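Local coordinates for protein 4-phosphoerythronate dehydrogenase (Lactobacillus jensenii, PDB 4PRK) that probably interconverts pyruvate and D-lactate with NAD as cofactor, as a member of the D-isomer-specific 2-hydroxyacid dehydrogenases, at residues Gln113-Asn118 with Asn142-Lys147; Gly155-Ala160 with Ser203-Leu208; Ala160-Phe165 with Ala170-Tyr175; Ala190-Val195 with Lys218-Glu223; Ala228-Ala233 with Glu237-Ala242. One frame throughout, in Å; residues are numbered along the deposited sequence.

Overall arrangement
All five contacts lie in the Rossmann-type NAD-binding domain. Contacts 1, 3 and 5 are buried, contact 2 is partly buried, and contact 4 is at the surface. Contacts 2 and 3 both use helix 155-167 and share A160. Their strands belong to the same sheet as strand 229-232 of contact 5. Contacts 1 and 3 touch through I144 and F165, and contacts 4 and 5 through F221 and L230. Chemistry differs with place. Contacts 1 and 3 each combine one hydrogen bond with apolar packing. Contact 2 lays a glycine on an imidazole. Contact 5 packs an amide beside aliphatic groups. Contact 4 is a loose touch of a phenyl ring on a glutamine methylene, with two carboxylates kept apart.

Contact 1: residues Gln113-Asn118 with Asn142-Lys147; sequences QAMYLN and NEIYNK
The flat amide of N118 meets the backbone carbonyl of N142 in its own plane. N118 ND2 donates to N142 O at 3.0 Å, and the acceptor lies only 5° out of that amide plane. The bond is fairly straight, with an angle of 159° at the hydrogen. A second flat group, the ring of Y145, has E143 CB over one face, toward the rim and 3.4 Å above the plane.

N118 is the last residue of its helix. Its CG is anti to the backbone N (chi1 176°), and this carries the amide out to the loop 142-147. The bond gives the amide a preferred rotation and satisfies the N142 carbonyl.

One turn back, M115 supplies the apolar half. Bends at chi2 and chi3 turn its chain and lay the methyl CE against I144. CE lies 3.6 Å from I144 CD1 and 3.9 Å from I144 CG1, and the two side chains cross at about a right angle.

The loop is also held by the second subunit: I144 N bonds to E108 OE1 of that chain, and E143 bonds to its S102, T300 and T302.

The helix 103-118 thus ends against the loop that leads into strand 148-152. A114 and I144 both touch F165 of helix 155-167. A114 also rests on I231 and N118 on I229, both of strand 229-232, while Q113 reaches I291 of strand 290-292.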
# COMPACT_ATOMS: atom_id res chain seq x y z
N GLN A 113 -11.75 5.43 -14.10
CA GLN A 113 -12.83 6.37 -14.48
C GLN A 113 -13.07 7.41 -13.40
O GLN A 113 -13.14 8.61 -13.71
CB GLN A 113 -14.13 5.64 -14.76
CG GLN A 113 -14.11 4.96 -16.11
CD GLN A 113 -15.48 4.42 -16.56
OE1 GLN A 113 -16.52 4.95 -16.20
NE2 GLN A 113 -15.46 3.36 -17.38
N ALA A 114 -13.10 6.98 -12.14
CA ALA A 114 -13.22 7.93 -11.03
C ALA A 114 -12.10 8.98 -11.00
O ALA A 114 -12.39 10.15 -10.73
CB ALA A 114 -13.30 7.25 -9.68
N MET A 115 -10.86 8.57 -11.27
CA MET A 115 -9.76 9.49 -11.17
C MET A 115 -9.82 10.48 -12.32
O MET A 115 -9.68 11.67 -12.11
CB MET A 115 -8.39 8.81 -11.17
CG MET A 115 -8.37 7.54 -10.40
SD MET A 115 -6.80 7.28 -9.65
CE MET A 115 -7.23 8.63 -8.46
N TYR A 116 -10.01 9.98 -13.52
CA TYR A 116 -10.20 10.89 -14.67
C TYR A 116 -11.28 11.95 -14.43
O TYR A 116 -11.06 13.16 -14.62
CB TYR A 116 -10.49 10.10 -15.93
CG TYR A 116 -10.73 10.93 -17.17
CD1 TYR A 116 -11.95 11.44 -17.40
CD2 TYR A 116 -9.75 11.07 -18.15
CE1 TYR A 116 -12.23 12.17 -18.52
CE2 TYR A 116 -10.00 11.78 -19.32
CZ TYR A 116 -11.26 12.33 -19.47
OH TYR A 116 -11.64 13.01 -20.53
N LEU A 117 -12.45 11.51 -14.01
CA LEU A 117 -13.53 12.45 -13.74
C LEU A 117 -13.22 13.36 -12.60
O LEU A 117 -13.59 14.50 -12.68
CB LEU A 117 -14.85 11.73 -13.48
CG LEU A 117 -15.30 10.94 -14.69
CD1 LEU A 117 -16.47 10.05 -14.37
CD2 LEU A 117 -15.61 11.91 -15.84
N ASN A 118 -12.53 12.87 -11.57
CA ASN A 118 -12.07 13.70 -10.43
C ASN A 118 -11.13 14.76 -10.88
O ASN A 118 -11.19 15.85 -10.39
CB ASN A 118 -11.39 12.87 -9.34
CG ASN A 118 -10.82 13.72 -8.21
OD1 ASN A 118 -11.57 14.35 -7.45
ND2 ASN A 118 -9.51 13.65 -8.02
N ASN A 142 -8.77 17.70 -6.65
CA ASN A 142 -8.31 17.38 -5.31
C ASN A 142 -7.55 16.03 -5.26
O ASN A 142 -7.70 15.19 -6.15
CB ASN A 142 -9.44 17.42 -4.30
CG ASN A 142 -8.94 17.69 -2.85
OD1 ASN A 142 -7.75 17.95 -2.62
ND2 ASN A 142 -9.85 17.62 -1.90
N GLU A 143 -6.70 15.87 -4.24
CA GLU A 143 -5.88 14.69 -4.16
C GLU A 143 -6.79 13.61 -3.65
O GLU A 143 -7.70 13.86 -2.86
CB GLU A 143 -4.64 14.84 -3.28
CG GLU A 143 -3.53 15.69 -3.88
CD GLU A 143 -3.73 17.19 -3.63
OE1 GLU A 143 -4.68 17.55 -2.90
OE2 GLU A 143 -2.89 18.00 -4.10
N ILE A 144 -6.52 12.40 -4.07
CA ILE A 144 -7.38 11.31 -3.78
C ILE A 144 -7.35 10.98 -2.29
O ILE A 144 -8.39 10.59 -1.73
CB ILE A 144 -7.05 10.11 -4.71
CG1 ILE A 144 -8.19 9.13 -4.74
CG2 ILE A 144 -5.78 9.42 -4.28
CD1 ILE A 144 -9.29 9.61 -5.67
N TYR A 145 -6.21 11.20 -1.60
CA TYR A 145 -6.18 11.03 -0.13
C TYR A 145 -7.02 12.09 0.59
O TYR A 145 -7.10 12.07 1.82
CB TYR A 145 -4.72 11.03 0.47
CG TYR A 145 -3.91 12.26 0.19
CD1 TYR A 145 -4.01 13.40 0.96
CD2 TYR A 145 -3.06 12.29 -0.88
CE1 TYR A 145 -3.25 14.52 0.66
CE2 TYR A 145 -2.34 13.37 -1.19
CZ TYR A 145 -2.44 14.49 -0.44
OH TYR A 145 -1.66 15.54 -0.82
N ASN A 146 -7.66 13.02 -0.10
CA ASN A 146 -8.60 13.89 0.65
C ASN A 146 -10.05 13.49 0.46
O ASN A 146 -10.92 14.12 0.99
CB ASN A 146 -8.40 15.34 0.27
CG ASN A 146 -7.07 15.86 0.71
OD1 ASN A 146 -6.32 16.48 -0.05
ND2 ASN A 146 -6.76 15.60 1.94
N LYS A 147 -10.30 12.42 -0.28
CA LYS A 147 -11.65 12.06 -0.66
C LYS A 147 -12.11 10.89 0.16
O LYS A 147 -11.28 10.08 0.64
CB LYS A 147 -11.62 11.68 -2.15
CG LYS A 147 -11.36 12.86 -3.07
CD LYS A 147 -12.57 13.13 -3.93
CE LYS A 147 -12.47 14.34 -4.83
NZ LYS A 147 -13.21 15.45 -4.19

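Contact 2: residues Gly155-Ala160 with Ser203-Leu208; sequences GHIGSA and SLHTPL
S203 OG and H205 NE2 share a hydrogen bond of 2.6 Å, and either may be the donor. This bond ties down the far end of the H205 ring, which meets helix 155-167 with one face. G158 CA sits over that face, 3.7 Å from the ring centroid and 12° off the normal, a CH-pi contact. The CG of H205 is anti to its carbonyl carbon (chi1 -59°), which turns the ring toward the helix.

I157 CG2 lies oblique to the ring, neither over its face nor at its edge, 3.6 Å from H205 ND1. The two side chains cross at about a right angle.

G155 and G158 fit the second and third glycines of a GxGxxG pattern, consistent with the dinucleotide-binding turn of a Rossmann fold. G158 leaves room for the ring: a beta carbon there would come 3.2 Å from H205 CG, which is tight. G155 has a positive phi of 68°, which favours glycine.

Replacing H205 by an alanine would probably leave S203 OG without this partner and open a gap beside G158 CA.

H205 also packs on L151, and its backbone bonds to I152, both of strand 148-152. I157 reaches on to P103 and I106 of helix 103-118.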
# COMPACT_ATOMS: atom_id res chain seq x y z
N GLY A 155 -18.15 -7.38 -2.24
CA GLY A 155 -17.78 -8.51 -3.09
C GLY A 155 -16.29 -8.45 -3.44
O GLY A 155 -15.52 -7.56 -2.96
N HIS A 156 -15.88 -9.39 -4.28
CA HIS A 156 -14.49 -9.49 -4.78
C HIS A 156 -14.06 -8.21 -5.49
O HIS A 156 -12.97 -7.76 -5.29
CB HIS A 156 -14.33 -10.63 -5.80
CG HIS A 156 -14.57 -12.00 -5.27
ND1 HIS A 156 -13.72 -12.62 -4.36
CD2 HIS A 156 -15.50 -12.94 -5.60
CE1 HIS A 156 -14.15 -13.85 -4.12
NE2 HIS A 156 -15.22 -14.07 -4.87
N ILE A 157 -14.94 -7.61 -6.30
CA ILE A 157 -14.62 -6.38 -7.06
C ILE A 157 -14.51 -5.12 -6.19
O ILE A 157 -13.52 -4.32 -6.26
CB ILE A 157 -15.62 -6.22 -8.21
CG1 ILE A 157 -15.42 -7.36 -9.19
CG2 ILE A 157 -15.45 -4.91 -8.94
CD1 ILE A 157 -16.48 -7.42 -10.27
N GLY A 158 -15.54 -4.90 -5.41
CA GLY A 158 -15.59 -3.74 -4.49
C GLY A 158 -14.46 -3.75 -3.51
O GLY A 158 -13.86 -2.69 -3.12
N SER A 159 -14.19 -4.95 -3.05
CA SER A 159 -13.04 -5.16 -2.19
C SER A 159 -11.73 -4.72 -2.84
O SER A 159 -10.87 -4.16 -2.21
CB SER A 159 -12.95 -6.65 -1.83
OG SER A 159 -11.73 -6.82 -1.19
N ALA A 160 -11.55 -5.07 -4.09
CA ALA A 160 -10.37 -4.65 -4.82
C ALA A 160 -10.34 -3.10 -5.02
O ALA A 160 -9.26 -2.46 -4.95
CB ALA A 160 -10.31 -5.37 -6.18
N SER A 203 -19.11 4.08 -5.76
CA SER A 203 -18.98 3.03 -6.72
C SER A 203 -19.86 1.88 -6.36
O SER A 203 -19.89 1.49 -5.19
CB SER A 203 -17.52 2.57 -6.85
OG SER A 203 -17.46 1.50 -7.79
N LEU A 204 -20.57 1.33 -7.38
CA LEU A 204 -21.61 0.28 -7.16
C LEU A 204 -21.12 -1.16 -7.34
O LEU A 204 -20.50 -1.48 -8.36
CB LEU A 204 -22.79 0.50 -8.06
CG LEU A 204 -23.35 1.92 -8.07
CD1 LEU A 204 -24.51 2.04 -9.05
CD2 LEU A 204 -23.78 2.35 -6.67
N HIS A 205 -21.47 -2.03 -6.39
CA HIS A 205 -21.00 -3.41 -6.40
C HIS A 205 -22.07 -4.33 -5.86
O HIS A 205 -21.80 -5.21 -5.08
CB HIS A 205 -19.68 -3.50 -5.63
CG HIS A 205 -18.64 -2.62 -6.23
ND1 HIS A 205 -18.04 -2.91 -7.43
CD2 HIS A 205 -18.21 -1.38 -5.90
CE1 HIS A 205 -17.25 -1.92 -7.78
NE2 HIS A 205 -17.33 -0.97 -6.87
N THR A 206 -23.30 -4.14 -6.34
CA THR A 206 -24.47 -4.79 -5.81
C THR A 206 -25.02 -5.69 -6.92
O THR A 206 -25.04 -5.28 -8.07
CB THR A 206 -25.54 -3.75 -5.36
OG1 THR A 206 -25.11 -3.10 -4.18
CG2 THR A 206 -26.87 -4.39 -5.05
N PRO A 207 -25.43 -6.93 -6.57
CA PRO A 207 -26.06 -7.79 -7.60
C PRO A 207 -27.36 -7.20 -8.02
O PRO A 207 -28.06 -6.64 -7.20
CB PRO A 207 -26.31 -9.11 -6.85
CG PRO A 207 -26.27 -8.77 -5.43
CD PRO A 207 -25.32 -7.62 -5.28
N LEU A 208 -27.68 -7.29 -9.30
CA LEU A 208 -28.99 -6.89 -9.79
C LEU A 208 -29.97 -7.96 -9.42
O LEU A 208 -29.83 -9.10 -9.81
CB LEU A 208 -29.00 -6.74 -11.31
CG LEU A 208 -30.40 -6.45 -11.85
CD1 LEU A 208 -30.94 -5.17 -11.21
CD2 LEU A 208 -30.41 -6.34 -13.37

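Contact 3: residues Ala160-Phe165 with Ala170-Tyr175; sequences AVAQIF and AKVLAY
V172 spreads its two methyls between neighbouring turns of helix 155-167. CG1 is anti to the backbone N (chi1 -179°) and CG2 is anti to the carbonyl carbon. CG1 touches A162 CB at 3.9 Å. CG2 touches F165 CB, also at 3.9 Å. One rotamer therefore serves both helix residues at once.

F165 meets the strand with its beta carbon rather than its ring. The CB points at the strand, but chi1 of -84° leads the ring away, toward I144. F165 CB is also 4.2 Å from A170 CB.

The backbone adds a polar link. A170 N donates to F165 O at 3.1 Å. A170 CB lies 3.5 Å from the same oxygen, so that carbonyl is closely packed as well as bonded.

With an alanine in place of V172, both methyls are lost, and this would probably leave a gap between the strand and the side chains of A162 and F165.

I149 of strand 148-152 touches F165, A170 and V172. This is the return of a beta-alpha-beta crossover: strand 148-152, helix 155-167 and strand 171-175, the first such unit of the Rossmann-type domain.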
# COMPACT_ATOMS: atom_id res chain seq x y z
N ALA A 160 -11.55 -5.07 -4.09
CA ALA A 160 -10.37 -4.65 -4.82
C ALA A 160 -10.34 -3.10 -5.02
O ALA A 160 -9.26 -2.46 -4.95
CB ALA A 160 -10.31 -5.37 -6.18
N VAL A 161 -11.51 -2.52 -5.25
CA VAL A 161 -11.61 -1.05 -5.37
C VAL A 161 -11.18 -0.37 -4.08
O VAL A 161 -10.51 0.65 -4.10
CB VAL A 161 -13.03 -0.58 -5.71
CG1 VAL A 161 -13.18 0.99 -5.57
CG2 VAL A 161 -13.40 -1.03 -7.09
N ALA A 162 -11.57 -0.97 -2.98
CA ALA A 162 -11.27 -0.48 -1.65
C ALA A 162 -9.76 -0.60 -1.33
O ALA A 162 -9.14 0.33 -0.80
CB ALA A 162 -12.12 -1.26 -0.66
N GLN A 163 -9.17 -1.74 -1.68
CA GLN A 163 -7.71 -1.91 -1.56
C GLN A 163 -6.94 -0.83 -2.33
O GLN A 163 -6.03 -0.23 -1.81
CB GLN A 163 -7.30 -3.32 -2.07
CG GLN A 163 -7.97 -4.46 -1.28
CD GLN A 163 -7.76 -5.88 -1.83
OE1 GLN A 163 -8.69 -6.69 -1.88
NE2 GLN A 163 -6.54 -6.18 -2.19
N ILE A 164 -7.33 -0.58 -3.56
CA ILE A 164 -6.62 0.41 -4.38
C ILE A 164 -6.82 1.81 -3.82
O ILE A 164 -5.83 2.55 -3.52
CB ILE A 164 -7.06 0.33 -5.87
CG1 ILE A 164 -6.65 -1.01 -6.45
CG2 ILE A 164 -6.55 1.54 -6.72
CD1 ILE A 164 -7.38 -1.30 -7.77
N PHE A 165 -8.09 2.16 -3.56
CA PHE A 165 -8.31 3.51 -3.02
C PHE A 165 -7.61 3.75 -1.67
O PHE A 165 -6.99 4.79 -1.47
CB PHE A 165 -9.80 3.88 -2.98
CG PHE A 165 -10.33 4.42 -4.28
CD1 PHE A 165 -9.71 5.49 -4.91
CD2 PHE A 165 -11.44 3.89 -4.84
CE1 PHE A 165 -10.20 6.00 -6.11
CE2 PHE A 165 -11.94 4.40 -6.03
CZ PHE A 165 -11.31 5.45 -6.67
N ALA A 170 -7.04 7.30 0.41
CA ALA A 170 -8.44 7.67 0.58
C ALA A 170 -9.09 6.99 1.77
O ALA A 170 -8.71 5.89 2.14
CB ALA A 170 -9.24 7.34 -0.67
N LYS A 171 -10.13 7.61 2.32
CA LYS A 171 -10.97 6.93 3.28
C LYS A 171 -12.07 6.20 2.54
O LYS A 171 -12.77 6.80 1.72
CB LYS A 171 -11.57 7.93 4.28
CG LYS A 171 -12.48 7.26 5.30
CD LYS A 171 -13.50 8.22 5.84
CE LYS A 171 -13.25 8.67 7.26
NZ LYS A 171 -14.59 8.90 7.90
N VAL A 172 -12.26 4.91 2.81
CA VAL A 172 -13.24 4.12 2.11
C VAL A 172 -14.31 3.60 3.07
O VAL A 172 -14.00 2.96 4.07
CB VAL A 172 -12.60 2.90 1.41
CG1 VAL A 172 -13.65 2.08 0.65
CG2 VAL A 172 -11.51 3.36 0.50
N LEU A 173 -15.57 3.84 2.73
CA LEU A 173 -16.73 3.37 3.45
C LEU A 173 -17.48 2.43 2.55
O LEU A 173 -17.48 2.63 1.33
CB LEU A 173 -17.69 4.53 3.78
CG LEU A 173 -17.21 5.67 4.66
CD1 LEU A 173 -18.18 6.81 4.70
CD2 LEU A 173 -16.94 5.16 6.08
N ALA A 174 -18.13 1.43 3.13
CA ALA A 174 -18.93 0.52 2.34
C ALA A 174 -20.22 0.11 3.05
O ALA A 174 -20.19 -0.14 4.25
CB ALA A 174 -18.11 -0.73 2.02
N TYR A 175 -21.32 0.04 2.30
CA TYR A 175 -22.57 -0.52 2.77
C TYR A 175 -22.64 -1.95 2.29
O TYR A 175 -22.38 -2.22 1.14
CB TYR A 175 -23.81 0.24 2.24
CG TYR A 175 -25.10 -0.53 2.62
CD1 TYR A 175 -25.46 -0.67 3.95
CD2 TYR A 175 -25.88 -1.15 1.67
CE1 TYR A 175 -26.57 -1.39 4.31
CE2 TYR A 175 -27.01 -1.84 2.03
CZ TYR A 175 -27.34 -1.94 3.36
OH TYR A 175 -28.45 -2.66 3.78

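Contact 4: residues Ala190-Val195 with Lys218-Glu223; sequences ADFDTV and KKQFAE
F192 has CG anti to its backbone N (chi1 173°), which sends the ring from its helix toward Q220. Q220 meets it with a bent chain: chi1 of -67° sets the methylene CG at the ring edge, and chi2 of 71° turns the amide off to the side. F192 CZ and Q220 CG are 4.3 Å apart, and CG lies near the ring plane. This is a light touch of carbon on carbon.

Q220 OE1 accepts from G217 N, just ahead of the helix 218-223, and this bond is likely to steady the amide in that turn.

One turn further along that helix, E223 approaches D193. E223 OE2 comes 4.5 Å from D193 CB. The two carboxylates stay apart, with D193 OD2 and E223 OE2 separated by 6.0 Å. Like charges at that distance would probably disfavour a closer approach. D193 OD1 takes a weak bond from T194 N, and K197 forms a long, weak ion pair with E223.

L196 touches both Q220 and E223, while F192 and V195 pack on I152 of strand 148-152. The arrangement is that of two neighbouring helices, 192-198 and 218-223, on one side of a Rossmann-type parallel sheet.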
# COMPACT_ATOMS: atom_id res chain seq x y z
N ALA A 190 -20.61 0.94 7.07
CA ALA A 190 -21.47 2.04 7.42
C ALA A 190 -22.84 1.83 6.84
O ALA A 190 -23.04 1.00 5.98
CB ALA A 190 -20.89 3.36 6.95
N ASP A 191 -23.79 2.60 7.33
CA ASP A 191 -25.16 2.57 6.87
C ASP A 191 -25.25 3.11 5.46
O ASP A 191 -24.47 3.94 5.05
CB ASP A 191 -26.05 3.41 7.77
CG ASP A 191 -26.22 2.81 9.12
OD1 ASP A 191 -26.00 1.61 9.29
OD2 ASP A 191 -26.59 3.56 10.03
N PHE A 192 -26.25 2.65 4.74
CA PHE A 192 -26.41 3.00 3.36
C PHE A 192 -26.56 4.50 3.22
O PHE A 192 -25.98 5.09 2.35
CB PHE A 192 -27.64 2.26 2.83
CG PHE A 192 -28.04 2.65 1.44
CD1 PHE A 192 -27.50 2.01 0.35
CD2 PHE A 192 -28.98 3.63 1.22
CE1 PHE A 192 -27.87 2.35 -0.93
CE2 PHE A 192 -29.35 3.98 -0.05
CZ PHE A 192 -28.80 3.34 -1.13
N ASP A 193 -27.34 5.11 4.10
CA ASP A 193 -27.51 6.55 4.04
C ASP A 193 -26.24 7.35 4.32
O ASP A 193 -25.98 8.33 3.66
CB ASP A 193 -28.72 7.03 4.85
CG ASP A 193 -28.60 6.75 6.32
OD1 ASP A 193 -27.84 5.85 6.70
OD2 ASP A 193 -29.29 7.43 7.11
N THR A 194 -25.45 6.91 5.30
CA THR A 194 -24.16 7.53 5.58
C THR A 194 -23.25 7.52 4.35
O THR A 194 -22.60 8.48 4.04
CB THR A 194 -23.46 6.78 6.70
OG1 THR A 194 -24.36 6.65 7.79
CG2 THR A 194 -22.24 7.51 7.17
N VAL A 195 -23.24 6.41 3.65
CA VAL A 195 -22.37 6.24 2.48
C VAL A 195 -22.75 7.26 1.40
O VAL A 195 -21.86 7.96 0.90
CB VAL A 195 -22.43 4.79 1.93
CG1 VAL A 195 -21.80 4.71 0.53
CG2 VAL A 195 -21.75 3.81 2.91
N LYS A 218 -33.85 9.02 -8.08
CA LYS A 218 -34.05 10.44 -7.76
C LYS A 218 -33.73 10.75 -6.30
O LYS A 218 -32.94 11.63 -6.00
CB LYS A 218 -35.50 10.83 -8.05
CG LYS A 218 -35.88 12.26 -7.73
CD LYS A 218 -37.39 12.46 -7.68
CE LYS A 218 -37.80 13.10 -6.34
NZ LYS A 218 -39.28 13.27 -6.18
N LYS A 219 -34.33 9.99 -5.41
CA LYS A 219 -34.17 10.25 -3.96
C LYS A 219 -32.69 10.07 -3.58
O LYS A 219 -32.13 10.89 -2.86
CB LYS A 219 -35.11 9.35 -3.14
CG LYS A 219 -34.84 9.28 -1.64
CD LYS A 219 -34.99 10.64 -0.94
CE LYS A 219 -34.66 10.57 0.55
NZ LYS A 219 -35.25 9.33 1.15
N GLN A 220 -32.01 9.07 -4.17
CA GLN A 220 -30.60 8.81 -3.81
C GLN A 220 -29.62 9.88 -4.35
O GLN A 220 -28.73 10.34 -3.64
CB GLN A 220 -30.22 7.39 -4.19
CG GLN A 220 -30.94 6.31 -3.39
CD GLN A 220 -32.42 6.20 -3.75
OE1 GLN A 220 -32.84 6.50 -4.87
NE2 GLN A 220 -33.22 5.79 -2.79
N PHE A 221 -29.82 10.33 -5.58
CA PHE A 221 -29.08 11.49 -6.10
C PHE A 221 -29.28 12.73 -5.22
O PHE A 221 -28.32 13.48 -4.89
CB PHE A 221 -29.49 11.80 -7.55
CG PHE A 221 -28.97 10.77 -8.58
CD1 PHE A 221 -27.60 10.64 -8.85
CD2 PHE A 221 -29.84 9.88 -9.20
CE1 PHE A 221 -27.13 9.67 -9.76
CE2 PHE A 221 -29.37 8.91 -10.11
CZ PHE A 221 -28.02 8.81 -10.40
N ALA A 222 -30.51 12.95 -4.79
CA ALA A 222 -30.73 14.11 -3.95
C ALA A 222 -29.92 14.00 -2.65
O ALA A 222 -29.52 15.01 -2.11
CB ALA A 222 -32.21 14.28 -3.64
N GLU A 223 -29.68 12.79 -2.16
CA GLU A 223 -28.94 12.60 -0.92
C GLU A 223 -27.43 12.77 -1.08
O GLU A 223 -26.74 12.99 -0.10
CB GLU A 223 -29.24 11.21 -0.33
CG GLU A 223 -30.68 11.06 0.20
CD GLU A 223 -31.08 9.61 0.51
OE1 GLU A 223 -31.45 8.88 -0.44
OE2 GLU A 223 -31.06 9.21 1.71

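Contact 5: residues Ala228-Ala233 with Glu237-Ala242; sequences AILINA and ELVDTA
L230 is the first residue of strand 229-232 to meet the segment 237-242. The strand opens a beta-alpha-beta unit of the Rossmann-type domain, followed by helix 241-250 and strand 255-258. The segment 237-242 is the path from the strand into that helix.

L230 points at V239. Its CD2 comes 4.4 Å from V239 CG2, a plain apolar contact. L230 also packs on I202 of strand 201-204 and on F221 of helix 218-223. The alternate residues I229 and I231 face helix 103-118.

N232 follows on the same side as L230. Its CG is anti to the backbone N (chi1 -172°), which brings the amide alongside V239. The two side chains run past each other in opposite directions, with N232 ND2 at 3.8 Å from V239 CG2. The side chains of L238 and N232 cross at about a right angle, with L238 CD1 4.2 Å from N232 OD1.

The amide of N232 is buried, but its polar atoms are served by the turn just beyond the strand. OD1 accepts from A234 N, as in an Asx turn, and ND2 donates to R235 O. Together the two bonds fix the rotation of the amide.

V239 is also covered by L204 of strand 201-204. The next residue, D240, sits at the N-cap of helix 241-250, where its OD1 accepts a hydrogen bond from A243 N.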
# COMPACT_ATOMS: atom_id res chain seq x y z
N ALA A 228 -20.32 15.03 -6.06
CA ALA A 228 -20.12 13.56 -6.02
C ALA A 228 -19.92 13.00 -7.40
O ALA A 228 -20.45 13.51 -8.39
CB ALA A 228 -21.30 12.83 -5.39
N ILE A 229 -19.14 11.93 -7.45
CA ILE A 229 -18.84 11.24 -8.69
C ILE A 229 -19.42 9.85 -8.50
O ILE A 229 -19.12 9.19 -7.49
CB ILE A 229 -17.32 11.12 -8.89
CG1 ILE A 229 -16.66 12.49 -8.97
CG2 ILE A 229 -16.99 10.27 -10.12
CD1 ILE A 229 -15.14 12.46 -9.08
N LEU A 230 -20.29 9.45 -9.43
CA LEU A 230 -20.96 8.19 -9.34
C LEU A 230 -20.31 7.25 -10.34
O LEU A 230 -20.17 7.60 -11.48
CB LEU A 230 -22.46 8.31 -9.69
CG LEU A 230 -23.16 6.91 -9.73
CD1 LEU A 230 -23.07 6.23 -8.37
CD2 LEU A 230 -24.65 6.96 -10.15
N ILE A 231 -19.93 6.06 -9.91
CA ILE A 231 -19.34 5.07 -10.82
C ILE A 231 -20.20 3.84 -10.78
O ILE A 231 -20.42 3.32 -9.72
CB ILE A 231 -17.92 4.69 -10.36
CG1 ILE A 231 -16.96 5.87 -10.36
CG2 ILE A 231 -17.38 3.56 -11.24
CD1 ILE A 231 -16.68 6.49 -11.71
N ASN A 232 -20.66 3.35 -11.94
CA ASN A 232 -21.35 2.05 -12.07
C ASN A 232 -20.68 1.14 -13.11
O ASN A 232 -20.88 1.28 -14.34
CB ASN A 232 -22.79 2.22 -12.51
CG ASN A 232 -23.56 0.91 -12.47
OD1 ASN A 232 -23.12 -0.06 -11.83
ND2 ASN A 232 -24.71 0.88 -13.12
N ALA A 233 -19.94 0.19 -12.59
CA ALA A 233 -19.36 -0.88 -13.36
C ALA A 233 -19.91 -2.21 -12.90
O ALA A 233 -19.30 -3.26 -13.17
CB ALA A 233 -17.86 -0.89 -13.24
N GLU A 237 -29.01 -1.61 -14.61
CA GLU A 237 -30.37 -1.47 -14.12
C GLU A 237 -30.43 -1.07 -12.64
O GLU A 237 -31.51 -0.84 -12.08
CB GLU A 237 -31.15 -2.76 -14.32
CG GLU A 237 -31.39 -3.12 -15.78
CD GLU A 237 -30.18 -3.72 -16.47
OE1 GLU A 237 -29.13 -3.98 -15.81
OE2 GLU A 237 -30.28 -3.87 -17.70
N LEU A 238 -29.26 -0.98 -12.01
CA LEU A 238 -29.20 -0.50 -10.65
C LEU A 238 -29.47 0.96 -10.59
O LEU A 238 -29.83 1.45 -9.54
CB LEU A 238 -27.81 -0.71 -10.06
CG LEU A 238 -27.34 -2.13 -9.92
CD1 LEU A 238 -25.90 -2.06 -9.44
CD2 LEU A 238 -28.23 -2.88 -8.95
N VAL A 239 -29.26 1.66 -11.69
CA VAL A 239 -29.33 3.11 -11.74
C VAL A 239 -30.45 3.54 -12.66
O VAL A 239 -30.53 3.08 -13.78
CB VAL A 239 -28.03 3.69 -12.29
CG1 VAL A 239 -28.17 5.19 -12.50
CG2 VAL A 239 -26.86 3.38 -11.33
N ASP A 240 -31.31 4.44 -12.17
CA ASP A 240 -32.36 5.06 -12.97
C ASP A 240 -31.70 6.12 -13.85
O ASP A 240 -31.45 7.23 -13.38
CB ASP A 240 -33.40 5.73 -12.04
CG ASP A 240 -34.55 6.44 -12.80
OD1 ASP A 240 -34.39 6.98 -13.92
OD2 ASP A 240 -35.64 6.47 -12.24
N THR A 241 -31.51 5.79 -15.12
CA THR A 241 -30.83 6.67 -16.04
C THR A 241 -31.38 8.05 -16.24
O THR A 241 -30.63 9.03 -16.38
CB THR A 241 -30.76 6.03 -17.40
OG1 THR A 241 -30.27 4.69 -17.25
CG2 THR A 241 -29.86 6.87 -18.33
N ALA A 242 -32.69 8.15 -16.29
CA ALA A 242 -33.39 9.44 -16.36
C ALA A 242 -32.98 10.31 -15.19
O ALA A 242 -32.63 11.49 -15.36
CB ALA A 242 -34.93 9.20 -16.32